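5-formaminoimidazole-4-carboxamide-1-(Beta)-D-ribofuranosyl 5'-monophosphate synthetase (Thermococcus kodakarensis, PDB 2PBZ) binds ATP and probably catalyses an ATP-dependent carbon-nitrogen ligation in purine (IMP) biosynthesis, with magnesium or manganese as the likely cofactor. Local coordinates at residues A[13-18]-A[271-276]; A[19-24]-A[42-47]; A[284-289]-A[294-299]; A[299-302]-A[306-309]. All coordinates share one frame; numbering follows the deposited sequence.

Interaction 1. Residues A[13-18]-A[271-276]; sequences SLQILL and GGSNAD
The first turn of the helix in a beta-alpha-beta unit, where Gln-15 meets Ser-273 and Asn-274 of a buried loop, joins the Rossmann-like N-terminal region to the ATP-grasp part of the chain. Helix 13-22 connects the parallel strands 5-8 and 27-31, and the loop follows strand 261-266. Gln-15 points at the loop, its CG anti to the backbone N (chi1 -175°) and the chain extended beyond, which brings its amide up to both Ser-273 and Asn-274. Gln-15 CD comes to 3.4 Å from Ser-273 O, while the amide planes of Gln-15 and Asn-274 stand 76° apart. A water also bridges helix and loop: it accepts from Gln-15 N, an N-H in the first helical turn, at 2.9 Å, and donates to Asn-274 OD1. On the other side of its amide, Asn-274 ND2 is hydrogen-bonded to His-11 O, which holds the group against rotation. Glu-221 of the second subunit takes up Leu-14 N and Ser-13 OG. A valine in place of Gln-15 would probably open a gap between helix and loop and leave Ser-273 O without its amide neighbour. Next to the water-bridged oxygen, Gln-15 CB lies 3.4 Å from Asn-274 OD1.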
loop_
_atom_site.group_PDB
_atom_site.type_symbol
_atom_site.label_atom_id
_atom_site.label_comp_id
_atom_site.label_asym_id
_atom_site.label_seq_id
_atom_site.Cartn_x
_atom_site.Cartn_y
_atom_site.Cartn_z
ATOM N N SER A 13 -12.712 -13.987 -5.562
ATOM C CA SER A 13 -14.125 -14.150 -5.281
ATOM C C SER A 13 -14.589 -13.311 -4.110
ATOM O O SER A 13 -15.774 -12.990 -4.015
ATOM C CB SER A 13 -14.453 -15.618 -5.016
ATOM O OG SER A 13 -13.804 -16.118 -3.859
ATOM N N LEU A 14 -13.662 -12.953 -3.225
ATOM C CA LEU A 14 -13.990 -12.142 -2.056
ATOM C C LEU A 14 -14.363 -10.755 -2.508
ATOM O O LEU A 14 -15.393 -10.202 -2.119
ATOM C CB LEU A 14 -12.796 -12.065 -1.111
ATOM C CG LEU A 14 -12.394 -13.415 -0.514
ATOM C CD1 LEU A 14 -11.083 -13.285 0.223
ATOM C CD2 LEU A 14 -13.493 -13.912 0.415
ATOM N N GLN A 15 -13.495 -10.194 -3.338
ATOM C CA GLN A 15 -13.686 -8.873 -3.904
ATOM C C GLN A 15 -14.978 -8.885 -4.722
ATOM O O GLN A 15 -15.822 -8.003 -4.592
ATOM C CB GLN A 15 -12.506 -8.565 -4.809
ATOM C CG GLN A 15 -12.486 -7.187 -5.374
ATOM C CD GLN A 15 -11.560 -7.080 -6.567
ATOM O OE1 GLN A 15 -10.690 -7.935 -6.780
ATOM N NE2 GLN A 15 -11.739 -6.036 -7.351
ATOM N N ILE A 16 -15.118 -9.903 -5.559
ATOM C CA ILE A 16 -16.290 -10.059 -6.411
ATOM C C ILE A 16 -17.606 -10.126 -5.638
ATOM O O ILE A 16 -18.522 -9.349 -5.916
ATOM C CB ILE A 16 -16.158 -11.321 -7.300
ATOM C CG1 ILE A 16 -15.033 -11.125 -8.312
ATOM C CG2 ILE A 16 -17.482 -11.608 -8.010
ATOM C CD1 ILE A 16 -14.695 -12.356 -9.096
ATOM N N LEU A 17 -17.698 -11.045 -4.671
ATOM C CA LEU A 17 -18.920 -11.195 -3.872
ATOM C C LEU A 17 -19.238 -9.976 -3.006
ATOM O O LEU A 17 -20.387 -9.579 -2.898
ATOM C CB LEU A 17 -18.838 -12.451 -3.001
ATOM C CG LEU A 17 -18.717 -13.800 -3.728
ATOM C CD1 LEU A 17 -18.808 -14.943 -2.731
ATOM C CD2 LEU A 17 -19.814 -13.936 -4.762
ATOM N N LEU A 18 -18.224 -9.375 -2.396
ATOM C CA LEU A 18 -18.450 -8.206 -1.565
ATOM C C LEU A 18 -19.014 -7.091 -2.431
ATOM O O LEU A 18 -19.931 -6.389 -2.029
ATOM C CB LEU A 18 -17.144 -7.761 -0.892
ATOM C CG LEU A 18 -17.120 -6.437 -0.113
ATOM C CD1 LEU A 18 -18.223 -6.410 0.928
ATOM C CD2 LEU A 18 -15.766 -6.260 0.551
ATOM N N GLY A 271 -6.606 -9.687 -10.292
ATOM C CA GLY A 271 -6.165 -10.239 -9.023
ATOM C C GLY A 271 -5.408 -9.176 -8.247
ATOM O O GLY A 271 -5.503 -9.092 -7.017
ATOM N N GLY A 272 -4.640 -8.368 -8.978
ATOM C CA GLY A 272 -3.919 -7.274 -8.364
ATOM C C GLY A 272 -4.976 -6.234 -8.053
ATOM O O GLY A 272 -4.692 -5.171 -7.503
ATOM N N SER A 273 -6.214 -6.548 -8.436
ATOM C CA SER A 273 -7.340 -5.659 -8.171
ATOM C C SER A 273 -7.888 -5.861 -6.754
ATOM O O SER A 273 -8.790 -5.142 -6.329
ATOM C CB SER A 273 -8.452 -5.844 -9.220
ATOM O OG SER A 273 -8.774 -7.207 -9.417
ATOM N N ASN A 274 -7.341 -6.842 -6.035
ATOM C CA ASN A 274 -7.747 -7.091 -4.654
ATOM C C ASN A 274 -7.107 -6.003 -3.777
ATOM O O ASN A 274 -7.545 -5.762 -2.650
ATOM C CB ASN A 274 -7.271 -8.469 -4.151
ATOM C CG ASN A 274 -8.056 -9.629 -4.743
ATOM O OD1 ASN A 274 -9.270 -9.583 -4.842
ATOM N ND2 ASN A 274 -7.356 -10.691 -5.107
ATOM N N ALA A 275 -6.067 -5.358 -4.294
ATOM C CA ALA A 275 -5.397 -4.304 -3.549
ATOM C C ALA A 275 -6.326 -3.094 -3.508
ATOM O O ALA A 275 -7.228 -2.985 -4.338
ATOM C CB ALA A 275 -4.056 -3.942 -4.206
ATOM N N ASP A 276 -6.092 -2.196 -2.547
ATOM C CA ASP A 276 -6.911 -1.003 -2.353
ATOM C C ASP A 276 -6.545 0.178 -3.276
ATOM O O ASP A 276 -5.725 1.035 -2.924
ATOM C CB ASP A 276 -6.837 -0.600 -0.867
ATOM C CG ASP A 276 -7.668 0.631 -0.530
ATOM O OD1 ASP A 276 -8.810 0.741 -1.004
ATOM O OD2 ASP A 276 -7.172 1.483 0.234
HETATM O O HOH W 1 -10.747 -10.994 -3.098
#

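Interaction 2. Residues A[19-24]-A[42-47]; sequences GAKKEG and LPIVDD
The flat group that Lys-21 meets is a peptide, the one joining Pro-43 to Ile-44 in a type I beta turn, and Lys-21 CD comes near its oxygen, 4.2 Å from Pro-43 O. No ring, amide or carboxylate is stacked here; the contact is the apolar flank of a lysine laid against a turn. It belongs to the Rossmann-like alpha/beta region, where the last turn of helix 13-22 meets the loop leading into strand 47-50. The CG1 arm of Ile-44 sits between the backbone N and the carbonyl carbon (chi1 58°) and runs to Leu-17 of the same helix, while CG2 is presented to Lys-21 and also touches Leu-18. The two side chains cross at about a right angle, and the Lys-21 chain bends at chi2 (-148°), which carries its methylenes past the isoleucine. The turn is closed by a weak bond from Val-45 N to Leu-42 O, at 3.4 Å, and Asp-46 OD2 accepts from Thr-27 N. Leu-282 of the second subunit packs on both Pro-43 and Ile-44, placing the turn at a subunit interface. The nearest side-chain approach is Lys-21 CD to Ile-44 CG2, 3.8 Å, with the ammonium NZ a little farther along at 4.2 Å from the same methyl.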
loop_
_atom_site.group_PDB
_atom_site.type_symbol
_atom_site.label_atom_id
_atom_site.label_comp_id
_atom_site.label_asym_id
_atom_site.label_seq_id
_atom_site.Cartn_x
_atom_site.Cartn_y
_atom_site.Cartn_z
ATOM N N GLY A 19 -18.464 -6.935 -3.627
ATOM C CA GLY A 19 -18.935 -5.897 -4.527
ATOM C C GLY A 19 -20.355 -6.145 -5.001
ATOM O O GLY A 19 -21.112 -5.212 -5.229
ATOM N N ALA A 20 -20.721 -7.407 -5.154
ATOM C CA ALA A 20 -22.061 -7.751 -5.590
ATOM C C ALA A 20 -23.063 -7.494 -4.467
ATOM O O ALA A 20 -24.100 -6.871 -4.679
ATOM C CB ALA A 20 -22.102 -9.204 -6.015
ATOM N N LYS A 21 -22.745 -7.969 -3.266
ATOM C CA LYS A 21 -23.617 -7.781 -2.120
ATOM C C LYS A 21 -23.707 -6.287 -1.839
ATOM O O LYS A 21 -24.662 -5.817 -1.231
ATOM C CB LYS A 21 -23.056 -8.530 -0.904
ATOM C CG LYS A 21 -23.736 -8.192 0.433
ATOM C CD LYS A 21 -22.735 -8.290 1.626
ATOM C CE LYS A 21 -23.213 -7.530 2.889
ATOM N NZ LYS A 21 -22.181 -7.489 3.984
ATOM N N LYS A 22 -22.706 -5.538 -2.295
ATOM C CA LYS A 22 -22.670 -4.090 -2.091
ATOM C C LYS A 22 -23.610 -3.387 -3.060
ATOM O O LYS A 22 -24.196 -2.356 -2.733
ATOM C CB LYS A 22 -21.250 -3.563 -2.291
ATOM C CG LYS A 22 -20.778 -2.575 -1.242
ATOM C CD LYS A 22 -20.590 -3.248 0.095
ATOM C CE LYS A 22 -19.760 -2.386 1.043
ATOM N NZ LYS A 22 -18.307 -2.305 0.627
ATOM N N GLU A 23 -23.751 -3.949 -4.253
ATOM C CA GLU A 23 -24.629 -3.379 -5.264
ATOM C C GLU A 23 -26.042 -3.925 -5.127
ATOM O O GLU A 23 -26.886 -3.725 -5.997
ATOM C CB GLU A 23 -24.091 -3.672 -6.662
ATOM C CG GLU A 23 -22.871 -2.854 -7.033
ATOM C CD GLU A 23 -23.162 -1.375 -7.025
ATOM O OE1 GLU A 23 -24.134 -0.975 -7.697
ATOM O OE2 GLU A 23 -22.430 -0.613 -6.352
ATOM N N GLY A 24 -26.282 -4.627 -4.024
ATOM C CA GLY A 24 -27.601 -5.178 -3.769
ATOM C C GLY A 24 -27.921 -6.527 -4.379
ATOM O O GLY A 24 -29.041 -7.023 -4.219
ATOM N N LEU A 42 -18.049 -16.044 6.251
ATOM C CA LEU A 42 -18.167 -14.705 5.678
ATOM C C LEU A 42 -19.607 -14.265 5.409
ATOM O O LEU A 42 -20.351 -14.919 4.691
ATOM C CB LEU A 42 -17.350 -14.620 4.382
ATOM C CG LEU A 42 -15.892 -15.040 4.509
ATOM C CD1 LEU A 42 -15.232 -15.000 3.173
ATOM C CD2 LEU A 42 -15.179 -14.130 5.485
ATOM N N PRO A 43 -20.010 -13.130 5.978
ATOM C CA PRO A 43 -21.358 -12.597 5.806
ATOM C C PRO A 43 -21.684 -12.150 4.387
ATOM O O PRO A 43 -22.768 -11.657 4.129
ATOM C CB PRO A 43 -21.386 -11.417 6.776
ATOM C CG PRO A 43 -20.437 -11.826 7.830
ATOM C CD PRO A 43 -19.300 -12.396 7.033
ATOM N N ILE A 44 -20.756 -12.306 3.459
ATOM C CA ILE A 44 -21.022 -11.853 2.098
ATOM C C ILE A 44 -21.558 -12.940 1.177
ATOM O O ILE A 44 -21.905 -12.665 0.021
ATOM C CB ILE A 44 -19.759 -11.242 1.449
ATOM C CG1 ILE A 44 -18.638 -12.277 1.461
ATOM C CG2 ILE A 44 -19.369 -9.957 2.179
ATOM C CD1 ILE A 44 -17.453 -11.918 0.604
ATOM N N VAL A 45 -21.626 -14.168 1.679
ATOM C CA VAL A 45 -22.130 -15.272 0.874
ATOM C C VAL A 45 -23.533 -15.706 1.305
ATOM O O VAL A 45 -23.767 -16.024 2.478
ATOM C CB VAL A 45 -21.206 -16.502 0.952
ATOM C CG1 VAL A 45 -21.627 -17.537 -0.070
ATOM C CG2 VAL A 45 -19.777 -16.090 0.751
ATOM N N ASP A 46 -24.462 -15.723 0.353
ATOM C CA ASP A 46 -25.822 -16.136 0.641
ATOM C C ASP A 46 -25.979 -17.636 0.385
ATOM O O ASP A 46 -26.250 -18.403 1.307
ATOM C CB ASP A 46 -26.811 -15.321 -0.198
ATOM C CG ASP A 46 -26.650 -13.812 0.013
ATOM O OD1 ASP A 46 -26.251 -13.397 1.120
ATOM O OD2 ASP A 46 -26.927 -13.032 -0.924
ATOM N N ASP A 47 -25.795 -18.062 -0.855
ATOM C CA ASP A 47 -25.901 -19.483 -1.175
ATOM C C ASP A 47 -24.509 -20.065 -1.342
ATOM O O ASP A 47 -23.763 -19.623 -2.187
ATOM C CB ASP A 47 -26.717 -19.674 -2.462
ATOM C CG ASP A 47 -26.855 -21.140 -2.865
ATOM O OD1 ASP A 47 -26.660 -22.021 -2.000
ATOM O OD2 ASP A 47 -27.178 -21.414 -4.045
#

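Interaction 3. Residues A[284-289]-A[294-299]; sequences WGERLS and IARELR
Arg-296 reaches back from helix 290-302 to Trp-284, Glu-286 and Leu-288 in the loop that leads into the same helix, a loop that ends at the N-cap Ser-289, whose OG accepts from Arg-292 N. From CB the chain sets out toward the loop, with CG anti to the backbone N. CD is the first atom to meet the loop, passing 4.1 Å from Trp-284 NE1. The chain then bends at chi3 (-54°). Beyond the bend, Leu-288 CD1 covers one face of the guanidinium, offset toward its rim, 3.8 Å from CZ. NH1 has two neighbours: Trp-284 CD1 at 3.6 Å, and Glu-286 OE2, to which it donates a 2.8 Å hydrogen bond bent to 152°. NH2 donates to that same oxygen at 3.1 Å, so the guanidinium grips a single carboxylate atom end-on. Glu-286 OE2 lies in the guanidinium plane, yet both nitrogens come at it from above the carboxylate plane and from the same face. The indole stands almost perpendicular to the guanidinium (83°), and its cation-pi attraction is long and at most weak. NH2 also forms a salt bridge with Glu-23 OE2, just past the C-terminal end of helix 13-22, which Arg-292 NE shares. With a methionine in place of Arg-296, Glu-286 and Glu-23 would probably lose their shared positive mate. Arg-296 thus contributes to the tie between the loop 284-289, its helix and the Rossmann-like region, and the paired charges are likely to keep both acids ionised.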
loop_
_atom_site.group_PDB
_atom_site.type_symbol
_atom_site.label_atom_id
_atom_site.label_comp_id
_atom_site.label_asym_id
_atom_site.label_seq_id
_atom_site.Cartn_x
_atom_site.Cartn_y
_atom_site.Cartn_z
ATOM N N TRP A 284 -16.250 8.079 -10.374
ATOM C CA TRP A 284 -17.318 8.048 -9.384
ATOM C C TRP A 284 -16.992 8.873 -8.162
ATOM O O TRP A 284 -15.841 9.190 -7.904
ATOM C CB TRP A 284 -17.606 6.613 -8.986
ATOM C CG TRP A 284 -18.563 6.008 -9.935
ATOM C CD1 TRP A 284 -19.920 6.214 -9.987
ATOM C CD2 TRP A 284 -18.250 5.151 -11.034
ATOM N NE1 TRP A 284 -20.468 5.538 -11.054
ATOM C CE2 TRP A 284 -19.467 4.875 -11.714
ATOM C CE3 TRP A 284 -17.062 4.591 -11.516
ATOM C CZ2 TRP A 284 -19.522 4.068 -12.838
ATOM C CZ3 TRP A 284 -17.115 3.797 -12.624
ATOM C CH2 TRP A 284 -18.340 3.538 -13.280
ATOM N N GLY A 285 -17.998 9.242 -7.398
ATOM C CA GLY A 285 -17.698 10.032 -6.225
ATOM C C GLY A 285 -17.053 9.158 -5.175
ATOM O O GLY A 285 -16.236 9.601 -4.373
ATOM N N GLU A 286 -17.415 7.885 -5.215
ATOM C CA GLU A 286 -16.952 6.900 -4.259
ATOM C C GLU A 286 -15.819 6.026 -4.775
ATOM O O GLU A 286 -15.605 5.912 -5.980
ATOM C CB GLU A 286 -18.150 6.040 -3.842
ATOM C CG GLU A 286 -18.861 5.409 -5.018
ATOM C CD GLU A 286 -20.169 4.757 -4.633
ATOM O OE1 GLU A 286 -20.213 4.125 -3.546
ATOM O OE2 GLU A 286 -21.143 4.866 -5.423
ATOM N N ARG A 287 -15.106 5.401 -3.839
ATOM C CA ARG A 287 -13.975 4.528 -4.148
ATOM C C ARG A 287 -14.369 3.413 -5.096
ATOM O O ARG A 287 -14.107 3.498 -6.295
ATOM C CB ARG A 287 -13.408 3.901 -2.888
ATOM C CG ARG A 287 -12.165 3.105 -3.172
ATOM C CD ARG A 287 -10.971 3.996 -3.065
ATOM N NE ARG A 287 -10.220 3.702 -1.854
ATOM C CZ ARG A 287 -9.496 4.586 -1.177
ATOM N NH1 ARG A 287 -9.425 5.847 -1.588
ATOM N NH2 ARG A 287 -8.829 4.203 -0.094
ATOM N N LEU A 288 -14.956 2.347 -4.563
ATOM C CA LEU A 288 -15.419 1.264 -5.423
ATOM C C LEU A 288 -14.326 0.389 -6.073
ATOM O O LEU A 288 -13.582 0.847 -6.936
ATOM C CB LEU A 288 -16.327 1.902 -6.484
ATOM C CG LEU A 288 -17.063 1.161 -7.579
ATOM C CD1 LEU A 288 -18.182 2.044 -8.084
ATOM C CD2 LEU A 288 -16.101 0.808 -8.692
ATOM N N SER A 289 -14.247 -0.878 -5.659
ATOM C CA SER A 289 -13.256 -1.814 -6.206
ATOM C C SER A 289 -13.652 -2.358 -7.582
ATOM O O SER A 289 -14.734 -2.070 -8.092
ATOM C CB SER A 289 -13.065 -3.006 -5.276
ATOM O OG SER A 289 -14.164 -3.886 -5.391
ATOM N N ILE A 294 -17.687 -4.345 -11.549
ATOM C CA ILE A 294 -18.347 -5.355 -12.350
ATOM C C ILE A 294 -19.826 -5.454 -11.943
ATOM O O ILE A 294 -20.703 -5.551 -12.788
ATOM C CB ILE A 294 -17.699 -6.712 -12.136
ATOM C CG1 ILE A 294 -16.292 -6.703 -12.711
ATOM C CG2 ILE A 294 -18.556 -7.798 -12.749
ATOM C CD1 ILE A 294 -15.505 -7.922 -12.352
ATOM N N ALA A 295 -20.086 -5.413 -10.639
ATOM C CA ALA A 295 -21.444 -5.504 -10.122
ATOM C C ALA A 295 -22.254 -4.279 -10.446
ATOM O O ALA A 295 -23.454 -4.386 -10.698
ATOM C CB ALA A 295 -21.429 -5.724 -8.627
ATOM N N ARG A 296 -21.618 -3.109 -10.433
ATOM C CA ARG A 296 -22.359 -1.892 -10.739
ATOM C C ARG A 296 -22.711 -1.867 -12.214
ATOM O O ARG A 296 -23.723 -1.287 -12.613
ATOM C CB ARG A 296 -21.567 -0.639 -10.384
ATOM C CG ARG A 296 -22.287 0.619 -10.836
ATOM C CD ARG A 296 -21.913 1.808 -10.012
ATOM N NE ARG A 296 -22.120 1.550 -8.595
ATOM C CZ ARG A 296 -21.948 2.453 -7.637
ATOM N NH1 ARG A 296 -21.570 3.688 -7.944
ATOM N NH2 ARG A 296 -22.133 2.118 -6.368
ATOM N N GLU A 297 -21.867 -2.510 -13.014
ATOM C CA GLU A 297 -22.080 -2.585 -14.445
ATOM C C GLU A 297 -23.331 -3.422 -14.657
ATOM O O GLU A 297 -24.169 -3.123 -15.500
ATOM C CB GLU A 297 -20.890 -3.258 -15.128
ATOM C CG GLU A 297 -20.983 -3.247 -16.640
ATOM C CD GLU A 297 -20.699 -1.885 -17.219
ATOM O OE1 GLU A 297 -21.154 -0.868 -16.644
ATOM O OE2 GLU A 297 -20.026 -1.837 -18.256
ATOM N N LEU A 298 -23.439 -4.474 -13.866
ATOM C CA LEU A 298 -24.564 -5.375 -13.927
ATOM C C LEU A 298 -25.836 -4.634 -13.530
ATOM O O LEU A 298 -26.825 -4.647 -14.258
ATOM C CB LEU A 298 -24.309 -6.541 -12.986
ATOM C CG LEU A 298 -24.894 -7.905 -13.330
ATOM C CD1 LEU A 298 -24.579 -8.263 -14.779
ATOM C CD2 LEU A 298 -24.321 -8.943 -12.374
ATOM N N ARG A 299 -25.806 -3.967 -12.385
ATOM C CA ARG A 299 -26.980 -3.242 -11.909
ATOM C C ARG A 299 -27.421 -2.156 -12.886
ATOM O O ARG A 299 -28.612 -1.912 -13.057
ATOM C CB ARG A 299 -26.700 -2.604 -10.555
ATOM C CG ARG A 299 -27.955 -2.222 -9.802
ATOM C CD ARG A 299 -27.632 -1.226 -8.717
ATOM N NE ARG A 299 -27.019 -0.043 -9.310
ATOM C CZ ARG A 299 -27.454 1.203 -9.131
ATOM N NH1 ARG A 299 -28.511 1.440 -8.362
ATOM N NH2 ARG A 299 -26.842 2.214 -9.745
#

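Interaction 4. Residues A[299-302]-A[306-309]; sequences RLAE and RLEE
Packing of a methyl on main chain and on Leu-307 makes up most of the contact where Ala-301, in the last turn of helix 290-302, meets Arg-306 and Leu-307 after the chain has left the helix and folded back on it. Ala-301 CB sits against the backbone of the returning segment, 3.2 Å from Leu-307 N, and 3.9 Å from Leu-307 CB. This close fit is a helix-end methyl on main chain more than a meeting of two large side chains. Arg-306 adds its CB, 4.0 Å from Ala-301 CB, before its own chain turns away. Leu-307 has a positive phi (58°), part of the reversal that lets its side chain point back at the helix. Mixed polar and apolar packing comes from Glu-302. Its CB starts out away from the loop, but the chain bends at chi2 (-73°) and brings OE1 to 3.3 Å from Leu-307 CG, the two side chains lying side by side and pointing the same way. Hydrogen bonding across the contact is slight: Arg-306 N donates to Ala-301 O at 3.0 Å, a weak bond with an angle of 126°, and the position of that nitrogen is not very sure. Ionic pairing stays within the returning segment, where Arg-306 NH1 faces Glu-309 OE1, although the place of that oxygen is doubtful. Ile-180 touches Ala-301 and Arg-306 from a neighbouring loop. Since packing carries the join and its one cross-segment hydrogen bond is weak and of doubtful geometry, the tail is probably held by shape more than by polar links.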
loop_
_atom_site.group_PDB
_atom_site.type_symbol
_atom_site.label_atom_id
_atom_site.label_comp_id
_atom_site.label_asym_id
_atom_site.label_seq_id
_atom_site.Cartn_x
_atom_site.Cartn_y
_atom_site.Cartn_z
ATOM N N ARG A 299 -25.806 -3.967 -12.385
ATOM C CA ARG A 299 -26.980 -3.242 -11.909
ATOM C C ARG A 299 -27.421 -2.156 -12.886
ATOM O O ARG A 299 -28.612 -1.912 -13.057
ATOM C CB ARG A 299 -26.700 -2.604 -10.555
ATOM C CG ARG A 299 -27.955 -2.222 -9.802
ATOM C CD ARG A 299 -27.632 -1.226 -8.717
ATOM N NE ARG A 299 -27.019 -0.043 -9.310
ATOM C CZ ARG A 299 -27.454 1.203 -9.131
ATOM N NH1 ARG A 299 -28.511 1.440 -8.362
ATOM N NH2 ARG A 299 -26.842 2.214 -9.745
ATOM N N LEU A 300 -26.458 -1.487 -13.513
ATOM C CA LEU A 300 -26.791 -0.446 -14.464
ATOM C C LEU A 300 -27.501 -1.053 -15.655
ATOM O O LEU A 300 -28.452 -0.486 -16.168
ATOM C CB LEU A 300 -25.535 0.276 -14.941
ATOM C CG LEU A 300 -24.926 1.257 -13.957
ATOM C CD1 LEU A 300 -23.732 1.926 -14.606
ATOM C CD2 LEU A 300 -25.973 2.291 -13.548
ATOM N N ALA A 301 -27.026 -2.209 -16.097
ATOM C CA ALA A 301 -27.641 -2.884 -17.220
ATOM C C ALA A 301 -29.078 -3.303 -16.870
ATOM O O ALA A 301 -29.990 -3.159 -17.680
ATOM C CB ALA A 301 -26.806 -4.095 -17.613
ATOM N N GLU A 302 -29.273 -3.809 -15.658
ATOM C CA GLU A 302 -30.589 -4.233 -15.198
ATOM C C GLU A 302 -31.598 -3.104 -15.308
ATOM O O GLU A 302 -32.661 -3.247 -15.930
ATOM C CB GLU A 302 -30.526 -4.649 -13.734
ATOM C CG GLU A 302 -29.627 -5.810 -13.468
ATOM C CD GLU A 302 -30.219 -7.105 -13.964
ATOM O OE1 GLU A 302 -30.596 -7.164 -15.167
ATOM O OE2 GLU A 302 -30.306 -8.054 -13.147
ATOM N N ARG A 306 -30.632 -3.299 -20.588
ATOM C CA ARG A 306 -29.486 -3.619 -21.438
ATOM C C ARG A 306 -29.231 -5.066 -21.032
ATOM O O ARG A 306 -29.936 -5.970 -21.465
ATOM C CB ARG A 306 -28.274 -2.759 -21.083
ATOM C CG ARG A 306 -27.739 -1.895 -22.210
ATOM C CD ARG A 306 -28.511 -0.580 -22.354
ATOM N NE ARG A 306 -27.696 0.594 -22.033
ATOM C CZ ARG A 306 -26.548 0.914 -22.631
ATOM N NH1 ARG A 306 -26.053 0.148 -23.602
ATOM N NH2 ARG A 306 -25.887 2.001 -22.251
ATOM N N LEU A 307 -28.243 -5.281 -20.175
ATOM C CA LEU A 307 -27.928 -6.614 -19.663
ATOM C C LEU A 307 -27.602 -7.673 -20.710
ATOM O O LEU A 307 -27.180 -8.784 -20.377
ATOM C CB LEU A 307 -29.074 -7.105 -18.761
ATOM C CG LEU A 307 -28.824 -8.253 -17.765
ATOM C CD1 LEU A 307 -29.094 -9.591 -18.411
ATOM C CD2 LEU A 307 -27.384 -8.183 -17.226
ATOM N N GLU A 308 -27.794 -7.353 -21.980
ATOM C CA GLU A 308 -27.466 -8.335 -23.010
ATOM C C GLU A 308 -26.097 -7.928 -23.510
ATOM O O GLU A 308 -25.291 -8.760 -23.925
ATOM C CB GLU A 308 -28.464 -8.291 -24.172
ATOM C CG GLU A 308 -28.392 -9.524 -25.081
ATOM C CD GLU A 308 -26.984 -9.802 -25.620
ATOM O OE1 GLU A 308 -26.496 -9.018 -26.481
ATOM O OE2 GLU A 308 -26.361 -10.805 -25.176
ATOM N N GLU A 309 -25.848 -6.625 -23.435
ATOM C CA GLU A 309 -24.592 -6.042 -23.874
ATOM C C GLU A 309 -23.408 -6.381 -22.963
ATOM O O GLU A 309 -22.255 -6.180 -23.353
ATOM C CB GLU A 309 -24.720 -4.519 -23.955
ATOM C CG GLU A 309 -25.872 -4.005 -24.809
ATOM C CD GLU A 309 -25.880 -2.487 -24.903
ATOM O OE1 GLU A 309 -26.981 -1.902 -24.902
ATOM O OE2 GLU A 309 -24.786 -1.878 -24.983
#

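Overall arrangement
Interaction 1 lies nearest the nucleotide: the side chain of Asn-274 is about 13 Å from a bound ATP, and that of Ser-273 about 9 Å from the side chain of Tyr-172, an ATP-binding residue. Interaction 2 continues along the same helix 13-22, and the two meet where Leu-14 CD2 and Leu-42 CD1 come within 3.4 Å. From there Glu-23 OE2 reaches Arg-296 NH2 at 2.7 Å, linking interactions 2 and 3 between the Rossmann-like and ATP-grasp parts of the chain. Interactions 1 and 4 have centres 22 Å apart and no direct touch, but interaction 3 touches both: Asp-276 OD2 forms a weak ion pair with Arg-287 NH2 at 3.2 Å, and Leu-298 packs on Leu-307.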